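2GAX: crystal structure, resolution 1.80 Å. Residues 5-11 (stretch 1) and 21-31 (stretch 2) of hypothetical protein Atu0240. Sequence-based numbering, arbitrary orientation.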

# COMPACT_ATOMS: atom_id res chain seq x y z
N LYS A 5 -7.76 -5.89 -7.90
CA LYS A 5 -7.59 -4.45 -7.86
C LYS A 5 -6.44 -4.13 -6.89
O LYS A 5 -6.30 -4.78 -5.86
N ILE A 6 -5.63 -3.12 -7.24
CA ILE A 6 -4.56 -2.62 -6.35
C ILE A 6 -4.99 -1.29 -5.73
O ILE A 6 -5.32 -0.33 -6.44
N ALA A 7 -5.00 -1.24 -4.41
CA ALA A 7 -5.38 -0.05 -3.69
C ALA A 7 -4.34 0.31 -2.66
O ALA A 7 -3.77 -0.57 -1.99
N VAL A 8 -4.08 1.60 -2.54
CA VAL A 8 -3.22 2.16 -1.52
C VAL A 8 -4.08 3.08 -0.65
O VAL A 8 -4.76 3.94 -1.18
N ILE A 9 -4.04 2.90 0.68
CA ILE A 9 -4.78 3.77 1.61
C ILE A 9 -3.84 4.45 2.61
O ILE A 9 -3.15 3.79 3.40
N LEU A 10 -3.84 5.78 2.58
CA LEU A 10 -2.95 6.58 3.41
C LEU A 10 -3.70 7.28 4.52
O LEU A 10 -4.89 7.55 4.41
N ARG A 11 -3.01 7.57 5.62
CA ARG A 11 -3.64 8.35 6.69
C ARG A 11 -3.65 9.81 6.21
O ARG A 11 -2.62 10.33 5.81
N ASN A 21 6.62 8.97 0.34
CA ASN A 21 7.48 7.96 0.98
C ASN A 21 6.73 6.65 1.29
O ASN A 21 7.17 5.57 0.88
N VAL A 22 5.60 6.75 2.01
CA VAL A 22 4.80 5.56 2.40
C VAL A 22 4.30 4.80 1.16
O VAL A 22 4.32 3.55 1.13
N THR A 23 3.86 5.54 0.14
CA THR A 23 3.32 4.93 -1.10
C THR A 23 4.41 4.13 -1.79
O THR A 23 4.18 3.00 -2.24
N ALA A 24 5.61 4.71 -1.84
CA ALA A 24 6.74 4.07 -2.48
C ALA A 24 7.05 2.74 -1.80
O ALA A 24 7.17 1.70 -2.47
N PHE A 25 7.15 2.76 -0.47
CA PHE A 25 7.43 1.54 0.28
C PHE A 25 6.32 0.51 0.19
O PHE A 25 6.58 -0.67 -0.06
N LEU A 26 5.08 0.95 0.34
CA LEU A 26 3.96 0.01 0.21
C LEU A 26 3.95 -0.72 -1.15
O LEU A 26 3.70 -1.93 -1.21
N MSE A 27 4.20 0.01 -2.22
CA MSE A 27 4.18 -0.53 -3.57
C MSE A 27 5.31 -1.52 -3.79
O MSE A 27 5.15 -2.49 -4.54
N SER A 28 6.44 -1.28 -3.13
CA SER A 28 7.58 -2.22 -3.24
C SER A 28 7.16 -3.60 -2.74
O SER A 28 7.55 -4.65 -3.32
N GLY A 29 6.35 -3.61 -1.68
CA GLY A 29 5.77 -4.86 -1.14
C GLY A 29 4.78 -5.51 -2.09
O GLY A 29 4.73 -6.75 -2.23
N ILE A 30 3.96 -4.68 -2.73
CA ILE A 30 2.99 -5.18 -3.71
C ILE A 30 3.68 -5.89 -4.88
O ILE A 30 3.27 -6.97 -5.29
N VAL A 31 4.76 -5.30 -5.39
CA VAL A 31 5.52 -5.92 -6.48
C VAL A 31 6.22 -7.20 -6.03
O VAL A 31 6.17 -8.24 -6.74

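The contact is a strand laid across a helix, their axes 9.5 Å apart at closest approach and their N-to-C directions 144° apart, so the contacting strand residues, every second one, meet generally earlier parts of the helix as the strand advances. At its apolar centre, Val-8 (t) directs its CA-to-CB bond toward the helix and places CG1 4.1 Å from CD1 of Leu-26, which points back in the m,t rotamer. The same Leu-26 CD1 lies 4.3 Å from CD2 of Leu-10, so one methyl contacts two strand residues.

On the Ile-6 side, that residue (m,t) points toward the helix; its CD1 lies 4.2 Å from CG2 of Ile-30 (m,m), and its CG2 4.2 Å from SE of Met-27, a selenomethionine. Met-27 starts sideways, but its m,m,m conformation brings its end nearer the strand. Leu-10 (m,t) also leaves its backbone sideways and closes the gap with its tip, CD2 reaching 3.7 Å from CG1 of Val-22 (t). Ala-7 and Ile-9, alternating with these residues, point away.

The polar edge is Thr-23 (m), sideways and partly exposed. Its OG1 approaches Leu-10 CD1 at 3.5 Å and Val-8 CG1 at 4.1 Å, both carbon neighbours; its hydrogen bond is made outside the two stretches. No hydrogen bond crosses the interface, leaving 328 Å² of buried surface dominated by apolar packing.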

# COMPACT_ATOMS: atom_id res chain seq x y z
CB LYS A 5 -8.88 -3.80 -7.36
CG LYS A 5 -8.79 -2.30 -7.14
CD LYS A 5 -10.05 -1.73 -6.49
CE LYS A 5 -9.77 -0.31 -6.00
NZ LYS A 5 -10.97 0.47 -5.53
CB ILE A 6 -3.19 -2.45 -7.08
CG1 ILE A 6 -2.73 -3.77 -7.69
CG2 ILE A 6 -2.12 -1.94 -6.12
CD1 ILE A 6 -1.48 -3.65 -8.53
CB ALA A 7 -6.73 -0.25 -3.03
CB VAL A 8 -2.09 3.01 -2.16
CG1 VAL A 8 -1.27 3.73 -1.08
CG2 VAL A 8 -1.21 2.16 -3.06
CB ILE A 9 -5.92 3.02 2.40
CG1 ILE A 9 -6.74 2.10 1.51
CG2 ILE A 9 -6.86 4.02 3.09
CD1 ILE A 9 -6.28 0.63 1.51
CB LEU A 10 -2.25 7.63 2.52
CG LEU A 10 -1.45 7.02 1.36
CD1 LEU A 10 -1.02 8.09 0.38
CD2 LEU A 10 -0.24 6.20 1.87
CB ARG A 11 -2.88 8.19 8.01
CG ARG A 11 -3.75 8.55 9.23
CD ARG A 11 -3.00 8.33 10.53
NE ARG A 11 -1.94 9.32 10.74
CZ ARG A 11 -0.98 9.20 11.65
NH1 ARG A 11 -0.94 8.14 12.44
NH2 ARG A 11 -0.05 10.14 11.78
CB ASN A 21 8.13 8.56 2.25
CG ASN A 21 9.02 7.57 2.99
OD1 ASN A 21 8.54 6.63 3.64
ND2 ASN A 21 10.32 7.82 2.96
CB VAL A 22 3.61 5.93 3.33
CG1 VAL A 22 2.71 4.72 3.55
CG2 VAL A 22 4.14 6.43 4.70
CB THR A 23 2.73 5.99 -2.06
OG1 THR A 23 1.58 6.59 -1.43
CG2 THR A 23 2.30 5.37 -3.42
CB ALA A 24 7.94 4.99 -2.45
CB PHE A 25 7.74 1.87 1.73
CG PHE A 25 9.14 2.35 1.93
CD1 PHE A 25 10.18 1.44 2.07
CD2 PHE A 25 9.43 3.71 1.95
CE1 PHE A 25 11.50 1.88 2.24
CE2 PHE A 25 10.75 4.16 2.13
CZ PHE A 25 11.77 3.24 2.28
CB LEU A 26 2.63 0.73 0.43
CG LEU A 26 2.37 1.28 1.85
CD1 LEU A 26 1.14 2.16 1.81
CD2 LEU A 26 2.21 0.16 2.89
CB MSE A 27 4.24 0.60 -4.60
CG MSE A 27 2.87 1.19 -4.92
SE MSE A 27 1.67 -0.21 -5.69
CE MSE A 27 2.70 -0.79 -7.06
CB SER A 28 8.83 -1.68 -2.52
OG SER A 28 8.73 -1.75 -1.12
CB ILE A 30 2.04 -4.04 -4.18
CG1 ILE A 30 1.21 -3.55 -3.00
CG2 ILE A 30 1.18 -4.43 -5.42
CD1 ILE A 30 0.11 -4.50 -2.51
CB VAL A 31 6.48 -4.91 -7.14
CG1 VAL A 31 7.28 -5.57 -8.23
CG2 VAL A 31 5.68 -3.74 -7.72